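Local coordinates for protein UL37 (Suid herpesvirus 1, PDB 4K70) that is an inner tegument protein of the herpesvirus particle and probably helps to control viral trafficking in infected cells, this chain being its N-terminal half, at residues L334-A339 against H429-R434; E237-V242 against A267-G272; L75-L80 against L92-V97. All coordinates share one frame; numbering follows the deposited sequence.

Interaction 1. Residues L334-A339 against H429-R434; sequences LQVVEA and HCMAPR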
loop_
_atom_site.group_PDB
_atom_site.type_symbol
_atom_site.label_atom_id
_atom_site.label_comp_id
_atom_site.label_asym_id
_atom_site.label_seq_id
_atom_site.Cartn_x
_atom_site.Cartn_y
_atom_site.Cartn_z
ATOM N N LEU A 334 -11.339 1.470 4.394
ATOM C CA LEU A 334 -11.620 1.744 5.800
ATOM C C LEU A 334 -12.924 1.074 6.193
ATOM O O LEU A 334 -13.009 0.403 7.215
ATOM C CB LEU A 334 -11.698 3.247 6.086
ATOM C CG LEU A 334 -12.172 3.564 7.510
ATOM C CD1 LEU A 334 -11.324 2.850 8.573
ATOM C CD2 LEU A 334 -12.194 5.058 7.769
ATOM N N GLN A 335 -13.943 1.256 5.365
ATOM C CA GLN A 335 -15.256 0.703 5.657
ATOM C C GLN A 335 -15.228 -0.809 5.856
ATOM O O GLN A 335 -15.784 -1.328 6.826
ATOM C CB GLN A 335 -16.236 1.079 4.543
ATOM C CG GLN A 335 -16.541 2.579 4.510
ATOM C CD GLN A 335 -17.367 2.994 3.298
ATOM O OE1 GLN A 335 -17.970 2.162 2.629
ATOM N NE2 GLN A 335 -17.386 4.292 3.010
ATOM N N VAL A 336 -14.584 -1.519 4.941
ATOM C CA VAL A 336 -14.646 -2.968 4.990
ATOM C C VAL A 336 -13.776 -3.494 6.142
ATOM O O VAL A 336 -14.191 -4.391 6.868
ATOM C CB VAL A 336 -14.279 -3.629 3.629
ATOM C CG1 VAL A 336 -12.821 -3.357 3.260
ATOM C CG2 VAL A 336 -14.543 -5.151 3.680
ATOM N N VAL A 337 -12.590 -2.918 6.329
ATOM C CA VAL A 337 -11.725 -3.347 7.426
ATOM C C VAL A 337 -12.344 -3.035 8.784
ATOM O O VAL A 337 -12.229 -3.819 9.712
ATOM C CB VAL A 337 -10.330 -2.713 7.333
ATOM C CG1 VAL A 337 -9.475 -3.188 8.497
ATOM C CG2 VAL A 337 -9.696 -3.071 6.002
ATOM N N GLU A 338 -13.021 -1.898 8.897
ATOM C CA GLU A 338 -13.720 -1.587 10.147
ATOM C C GLU A 338 -14.841 -2.595 10.421
ATOM O O GLU A 338 -15.072 -2.994 11.563
ATOM C CB GLU A 338 -14.294 -0.163 10.126
ATOM C CG GLU A 338 -15.190 0.129 11.330
ATOM C CD GLU A 338 -15.444 1.614 11.529
ATOM O OE1 GLU A 338 -14.988 2.412 10.683
ATOM O OE2 GLU A 338 -16.090 1.983 12.537
ATOM N N ALA A 339 -15.534 -3.006 9.365
ATOM C CA ALA A 339 -16.620 -3.963 9.505
ATOM C C ALA A 339 -16.068 -5.300 9.960
ATOM O O ALA A 339 -16.646 -5.952 10.839
ATOM C CB ALA A 339 -17.359 -4.122 8.193
ATOM N N HIS A 429 -15.207 -4.110 -5.146
ATOM C CA HIS A 429 -16.084 -3.015 -4.760
ATOM C C HIS A 429 -15.437 -2.094 -3.726
ATOM O O HIS A 429 -15.691 -0.889 -3.691
ATOM C CB HIS A 429 -17.433 -3.541 -4.244
ATOM C CG HIS A 429 -18.513 -2.496 -4.237
ATOM N ND1 HIS A 429 -19.057 -1.992 -5.400
ATOM C CD2 HIS A 429 -19.110 -1.835 -3.219
ATOM C CE1 HIS A 429 -19.959 -1.072 -5.093
ATOM N NE2 HIS A 429 -20.015 -0.960 -3.779
ATOM N N CYS A 430 -14.587 -2.658 -2.885
ATOM C CA CYS A 430 -14.029 -1.887 -1.786
ATOM C C CYS A 430 -12.516 -1.719 -1.891
ATOM O O CYS A 430 -11.971 -0.723 -1.410
ATOM C CB CYS A 430 -14.433 -2.493 -0.434
ATOM S SG CYS A 430 -14.048 -4.297 -0.245
ATOM N N MET A 431 -11.848 -2.654 -2.566
ATOM C CA MET A 431 -10.384 -2.680 -2.588
ATOM C C MET A 431 -9.734 -2.429 -3.951
ATOM O O MET A 431 -8.498 -2.380 -4.039
ATOM C CB MET A 431 -9.853 -4.005 -2.014
ATOM C CG MET A 431 -10.314 -4.303 -0.599
ATOM S SD MET A 431 -9.757 -3.076 0.597
ATOM C CE MET A 431 -7.993 -3.411 0.769
ATOM N N ALA A 432 -10.544 -2.283 -5.001
ATOM C CA ALA A 432 -9.998 -2.058 -6.341
ATOM C C ALA A 432 -9.062 -0.857 -6.325
ATOM O O ALA A 432 -9.327 0.119 -5.627
ATOM C CB ALA A 432 -11.113 -1.838 -7.359
ATOM N N PRO A 433 -7.950 -0.944 -7.070
ATOM C CA PRO A 433 -7.014 0.172 -7.196
ATOM C C PRO A 433 -7.714 1.391 -7.805
ATOM O O PRO A 433 -8.476 1.240 -8.759
ATOM C CB PRO A 433 -5.977 -0.372 -8.166
ATOM C CG PRO A 433 -5.972 -1.827 -7.930
ATOM C CD PRO A 433 -7.432 -2.160 -7.726
ATOM N N ARG A 434 -7.474 2.568 -7.240
ATOM C CA ARG A 434 -8.025 3.819 -7.788
ATOM C C ARG A 434 -6.929 4.863 -8.064
ATOM O O ARG A 434 -7.017 6.003 -7.599
ATOM C CB ARG A 434 -9.080 4.384 -6.834
ATOM C CG ARG A 434 -10.340 3.514 -6.747
ATOM C CD ARG A 434 -11.090 3.650 -5.412
ATOM N NE ARG A 434 -12.146 2.630 -5.289
ATOM C CZ ARG A 434 -12.916 2.437 -4.215
ATOM N NH1 ARG A 434 -12.791 3.197 -3.131
ATOM N NH2 ARG A 434 -13.825 1.468 -4.226
#
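V336 on helix 333-342 faces C430 on helix 422-431, their CA atoms 6.9 Å apart, as the last turn of the second helix comes up to the first turn of the other. The sulfur SG of C430 sits against the fork of the valine, 3.8 Å from V336 CG1, with V336 CB and CG2 almost as near. Both chi1 angles are close to +60° (65° and 53°), which tucks V336 CG1 and C430 SG over their own backbones and turns them to each other. Beta-branched valine offers a broad, rigid apolar surface, and cysteine is small enough to let the helices come this close. The all-alpha N-terminal half of UL37 is built from such helix-on-helix packing, and here helix 366-385 joins in, V381 touching V336 and L384 touching M431. The flexible M431 reaches back to the same valine: bent at chi2 and chi3, it crosses V336 at about a right angle and brings SD to 4.1 Å from V336 CG1. All three touching residues are buried. Beyond the helix the chain turns away at A432, M431 O accepts a hydrogen bond from Y394 OH, and R434 NH2 hydrogen-bonds to A331 O.

Interaction 2. Residues E237-V242 against A267-G272; sequences EAARAV and AALAHG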
loop_
_atom_site.group_PDB
_atom_site.type_symbol
_atom_site.label_atom_id
_atom_site.label_comp_id
_atom_site.label_asym_id
_atom_site.label_seq_id
_atom_site.Cartn_x
_atom_site.Cartn_y
_atom_site.Cartn_z
ATOM N N GLU A 237 -7.296 -7.107 33.311
ATOM C CA GLU A 237 -8.490 -6.510 33.881
ATOM C C GLU A 237 -9.739 -7.156 33.287
ATOM O O GLU A 237 -10.721 -7.427 33.991
ATOM C CB GLU A 237 -8.497 -5.001 33.608
ATOM C CG GLU A 237 -9.834 -4.325 33.870
ATOM C CD GLU A 237 -9.813 -2.842 33.529
ATOM O OE1 GLU A 237 -8.793 -2.182 33.815
ATOM O OE2 GLU A 237 -10.815 -2.338 32.973
ATOM N N ALA A 238 -9.701 -7.407 31.986
ATOM C CA ALA A 238 -10.864 -7.970 31.312
ATOM C C ALA A 238 -10.995 -9.440 31.673
ATOM O O ALA A 238 -12.100 -9.926 31.926
ATOM C CB ALA A 238 -10.764 -7.782 29.808
ATOM N N ALA A 239 -9.861 -10.138 31.706
ATOM C CA ALA A 239 -9.839 -11.554 32.048
ATOM C C ALA A 239 -10.440 -11.767 33.430
ATOM O O ALA A 239 -11.273 -12.650 33.630
ATOM C CB ALA A 239 -8.417 -12.105 31.990
ATOM N N ARG A 240 -10.033 -10.934 34.377
ATOM C CA ARG A 240 -10.541 -11.034 35.735
ATOM C C ARG A 240 -12.061 -10.819 35.834
ATOM O O ARG A 240 -12.690 -11.249 36.800
ATOM C CB ARG A 240 -9.817 -10.038 36.631
ATOM C CG ARG A 240 -10.171 -10.182 38.091
ATOM C CD ARG A 240 -9.769 -8.943 38.859
ATOM N NE ARG A 240 -8.351 -8.957 39.185
ATOM C CZ ARG A 240 -7.869 -9.250 40.386
ATOM N NH1 ARG A 240 -8.692 -9.551 41.386
ATOM N NH2 ARG A 240 -6.564 -9.234 40.588
ATOM N N ALA A 241 -12.656 -10.159 34.846
ATOM C CA ALA A 241 -14.085 -9.870 34.910
ATOM C C ALA A 241 -14.926 -10.824 34.078
ATOM O O ALA A 241 -16.138 -10.671 34.000
ATOM C CB ALA A 241 -14.365 -8.435 34.499
ATOM N N VAL A 242 -14.286 -11.802 33.454
ATOM C CA VAL A 242 -14.999 -12.736 32.596
ATOM C C VAL A 242 -16.065 -13.513 33.347
ATOM O O VAL A 242 -15.821 -14.023 34.439
ATOM C CB VAL A 242 -14.043 -13.721 31.928
ATOM C CG1 VAL A 242 -14.819 -14.887 31.330
ATOM C CG2 VAL A 242 -13.231 -13.009 30.865
ATOM N N ALA A 267 -4.757 -20.811 28.363
ATOM C CA ALA A 267 -3.506 -20.535 29.059
ATOM C C ALA A 267 -3.430 -19.078 29.515
ATOM O O ALA A 267 -3.029 -18.790 30.640
ATOM C CB ALA A 267 -2.338 -20.865 28.163
ATOM N N ALA A 268 -3.825 -18.157 28.642
ATOM C CA ALA A 268 -3.818 -16.744 29.000
ATOM C C ALA A 268 -4.866 -16.458 30.069
ATOM O O ALA A 268 -4.615 -15.706 31.004
ATOM C CB ALA A 268 -4.043 -15.872 27.766
ATOM N N LEU A 269 -6.044 -17.062 29.940
ATOM C CA LEU A 269 -7.083 -16.824 30.926
ATOM C C LEU A 269 -6.706 -17.419 32.283
ATOM O O LEU A 269 -6.989 -16.824 33.322
ATOM C CB LEU A 269 -8.442 -17.349 30.445
ATOM C CG LEU A 269 -9.127 -16.528 29.349
ATOM C CD1 LEU A 269 -10.277 -17.302 28.713
ATOM C CD2 LEU A 269 -9.627 -15.186 29.891
ATOM N N ALA A 270 -6.068 -18.586 32.265
ATOM C CA ALA A 270 -5.688 -19.279 33.497
ATOM C C ALA A 270 -4.604 -18.519 34.249
ATOM O O ALA A 270 -4.485 -18.635 35.463
ATOM C CB ALA A 270 -5.223 -20.701 33.194
ATOM N N HIS A 271 -3.816 -17.736 33.521
ATOM C CA HIS A 271 -2.705 -17.003 34.120
ATOM C C HIS A 271 -2.958 -15.511 34.250
ATOM O O HIS A 271 -2.166 -14.800 34.865
ATOM C CB HIS A 271 -1.420 -17.236 33.323
ATOM C CG HIS A 271 -0.821 -18.588 33.537
ATOM N ND1 HIS A 271 -1.295 -19.722 32.911
ATOM C CD2 HIS A 271 0.201 -18.996 34.327
ATOM C CE1 HIS A 271 -0.586 -20.768 33.298
ATOM N NE2 HIS A 271 0.327 -20.354 34.156
ATOM N N GLY A 272 -4.056 -15.034 33.670
ATOM C CA GLY A 272 -4.319 -13.606 33.615
ATOM C C GLY A 272 -3.221 -12.868 32.870
ATOM O O GLY A 272 -2.962 -11.691 33.128
#
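L269 reaches A239 and V242 through its torsions: chi1 of -74° sets CG opposite the carbonyl carbon and beside the backbone N, and chi2 of 166° runs CD1 straight on and turns the other methyl, CD2, aside toward A239 and V242, although the CB itself does not aim there. CD2 comes to 3.9 Å from A239 CB and, less closely, to 4.3 Å from V242 CG2. A single leucine methyl thus bridges the last part of helix 229-240 and the chain just after it. Alanine suits the first place because its lone methyl keeps the backbones close, with the CA atoms of A239 and L269 only 6.1 Å apart, while the larger V242 extends the apolar patch. No hydrogen bond joins the segments, and the three touching side chains are partly exposed, so this is plain packing near the surface. Helix 260-271 closes with a local bond: H271 ND1 donates to A267 O over 3.0 Å at an N-H...O angle of 146°, on a lone pair in the carbonyl plane and close to the imidazole plane. G272 then takes a positive phi, a conformation glycine adopts easily. The two helices pack beside helix 208-223, where A212 meets A238 and L216 meets A268, while F235 of helix 229-240 packs on both A268 and L269.

Interaction 3. Residues L75-L80 against L92-V97; sequences LALWRL and LELLGV. With NA (sodium ion), chain Q.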
loop_
_atom_site.group_PDB
_atom_site.type_symbol
_atom_site.label_atom_id
_atom_site.label_comp_id
_atom_site.label_asym_id
_atom_site.label_seq_id
_atom_site.Cartn_x
_atom_site.Cartn_y
_atom_site.Cartn_z
ATOM N N LEU A 75 13.554 14.868 -17.153
ATOM C CA LEU A 75 13.903 13.642 -17.853
ATOM C C LEU A 75 14.846 12.784 -17.019
ATOM O O LEU A 75 14.732 11.567 -17.029
ATOM C CB LEU A 75 14.555 13.956 -19.201
ATOM C CG LEU A 75 13.665 14.629 -20.250
ATOM C CD1 LEU A 75 14.491 15.021 -21.480
ATOM C CD2 LEU A 75 12.511 13.702 -20.628
ATOM N N ALA A 76 15.766 13.426 -16.305
ATOM C CA ALA A 76 16.732 12.718 -15.459
ATOM C C ALA A 76 16.058 12.110 -14.233
ATOM O O ALA A 76 16.412 11.024 -13.787
ATOM C CB ALA A 76 17.854 13.667 -15.029
ATOM N N LEU A 77 15.082 12.819 -13.686
ATOM C CA LEU A 77 14.381 12.351 -12.498
ATOM C C LEU A 77 13.395 11.234 -12.819
ATOM O O LEU A 77 13.045 10.439 -11.944
ATOM C CB LEU A 77 13.640 13.513 -11.833
ATOM C CG LEU A 77 14.270 14.299 -10.685
ATOM C CD1 LEU A 77 15.772 14.112 -10.619
ATOM C CD2 LEU A 77 13.909 15.777 -10.810
ATOM N N TRP A 78 12.960 11.166 -14.074
ATOM C CA TRP A 78 11.846 10.293 -14.461
ATOM C C TRP A 78 12.128 8.812 -14.226
ATOM O O TRP A 78 11.245 8.047 -13.820
ATOM C CB TRP A 78 11.518 10.488 -15.938
ATOM C CG TRP A 78 10.071 10.269 -16.304
ATOM C CD1 TRP A 78 9.345 9.118 -16.171
ATOM C CD2 TRP A 78 9.185 11.233 -16.900
ATOM N NE1 TRP A 78 8.056 9.311 -16.638
ATOM C CE2 TRP A 78 7.939 10.599 -17.096
ATOM C CE3 TRP A 78 9.331 12.571 -17.295
ATOM C CZ2 TRP A 78 6.841 11.259 -17.658
ATOM C CZ3 TRP A 78 8.236 13.225 -17.858
ATOM C CH2 TRP A 78 7.012 12.567 -18.036
ATOM N N ARG A 79 13.351 8.391 -14.522
ATOM C CA ARG A 79 13.697 6.979 -14.384
ATOM C C ARG A 79 14.575 6.755 -13.165
ATOM O O ARG A 79 15.420 5.869 -13.153
ATOM C CB ARG A 79 14.371 6.456 -15.654
ATOM C CG ARG A 79 13.431 6.297 -16.848
ATOM C CD ARG A 79 14.188 6.326 -18.181
ATOM N NE ARG A 79 14.724 7.655 -18.476
ATOM C CZ ARG A 79 14.462 8.351 -19.583
ATOM N NH1 ARG A 79 13.677 7.845 -20.527
ATOM N NH2 ARG A 79 14.992 9.561 -19.749
ATOM N N LEU A 80 14.348 7.546 -12.125
ATOM C CA LEU A 80 15.198 7.520 -10.941
ATOM C C LEU A 80 14.908 6.320 -10.020
ATOM O O LEU A 80 13.758 6.030 -9.700
ATOM C CB LEU A 80 15.040 8.838 -10.180
ATOM C CG LEU A 80 16.088 9.184 -9.131
ATOM C CD1 LEU A 80 17.436 9.356 -9.806
ATOM C CD2 LEU A 80 15.680 10.444 -8.385
ATOM N N LEU A 92 16.911 15.419 -2.002
ATOM C CA LEU A 92 17.116 16.840 -1.810
ATOM C C LEU A 92 18.539 17.216 -2.210
ATOM O O LEU A 92 18.783 18.306 -2.725
ATOM C CB LEU A 92 16.866 17.225 -0.354
ATOM C CG LEU A 92 15.474 16.885 0.180
ATOM C CD1 LEU A 92 15.248 17.517 1.544
ATOM C CD2 LEU A 92 14.403 17.313 -0.801
ATOM N N GLU A 93 19.481 16.312 -1.965
ATOM C CA GLU A 93 20.882 16.600 -2.270
ATOM C C GLU A 93 21.095 16.669 -3.781
ATOM O O GLU A 93 21.853 17.497 -4.272
ATOM C CB GLU A 93 21.807 15.561 -1.623
ATOM C CG GLU A 93 23.248 16.016 -1.519
ATOM C CD GLU A 93 24.148 14.961 -0.895
ATOM O OE1 GLU A 93 25.387 15.129 -0.965
ATOM O OE2 GLU A 93 23.620 13.966 -0.345
ATOM N N LEU A 94 20.403 15.804 -4.514
ATOM C CA LEU A 94 20.449 15.821 -5.963
ATOM C C LEU A 94 19.765 17.083 -6.505
ATOM O O LEU A 94 20.269 17.729 -7.430
ATOM C CB LEU A 94 19.771 14.572 -6.520
ATOM C CG LEU A 94 19.407 14.628 -7.997
ATOM C CD1 LEU A 94 20.657 14.777 -8.829
ATOM C CD2 LEU A 94 18.631 13.382 -8.386
ATOM N N LEU A 95 18.617 17.440 -5.928
ATOM C CA LEU A 95 17.930 18.677 -6.326
ATOM C C LEU A 95 18.805 19.911 -6.124
ATOM O O LEU A 95 18.788 20.825 -6.949
ATOM C CB LEU A 95 16.629 18.859 -5.552
ATOM C CG LEU A 95 15.543 17.834 -5.849
ATOM C CD1 LEU A 95 14.309 18.182 -5.040
ATOM C CD2 LEU A 95 15.256 17.792 -7.333
ATOM N N GLY A 96 19.548 19.942 -5.022
ATOM C CA GLY A 96 20.502 21.019 -4.778
ATOM C C GLY A 96 21.530 21.202 -5.891
ATOM O O GLY A 96 21.857 22.326 -6.275
ATOM N N VAL A 97 22.049 20.092 -6.403
ATOM C CA VAL A 97 22.944 20.111 -7.559
ATOM C C VAL A 97 22.238 20.572 -8.843
ATOM O O VAL A 97 22.738 21.434 -9.563
ATOM C CB VAL A 97 23.594 18.722 -7.764
ATOM C CG1 VAL A 97 24.253 18.611 -9.131
ATOM C CG2 VAL A 97 24.605 18.469 -6.660
HETATM NA NA NA Q . 26.150 13.302 0.518
HETATM O O HOH W 1 25.715 11.077 -0.242
#
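L94 projects from helix 89-98 toward L77 and L80, and its contact with them is made at the tip. Its CB is the root of the approach, aimed at segment 75-80 but not yet touching it. With CG anti to the backbone N (chi1 164°), CG stands 4.5 Å from L77 CD1. Of the two methyls, CD1 keeps further back, whereas chi2 of 62° sets CD2 anti to CA and carries it out to 3.7 Å from L77 CD1 and 4.2 Å from L80 CD2. L77 and L94 run antiparallel alongside one another, while L80 comes end-on to L94. Here helix 63-78, with the turn that follows it, packs on helix 89-98 in an all-alpha bundle, and the four touching side chains are all leucines, which bring no polar atom into this contact. L95 adds to the seam, its CD2 4.2 Å from L77 CD2. Helices 39-60, 120-137 and 175-188 close around it through V42 on L94, M123 on L77 and F176 on both L77 and L80. E93, extended away from this apolar seam, holds a sodium ion with OE1 at 2.5 Å and OE2 at 2.8 Å, and a water adds a ligand at 2.4 Å.

How the interactions relate
The three contacts are separate packing points along an elongated, all-alpha chain, in sequence order 3, 2, 1. Interactions 2 and 3 lie on opposite sides of the chain's centre, 56 Å apart between centres; interaction 1 is nearer the middle, 34 and 35 Å from them, centre to centre. M431 of interaction 1 has its side chain about 9 Å from a calcium ion and about 8 Å from those of R383 and D387, two residues of its site. L80 of interaction 3 lies about 5 Å, side chain to side chain, from H82 and about 7 Å from D179, a calcium site seen for this protein but not occupied in this chain. Interaction 2 lies away from the known metal sites.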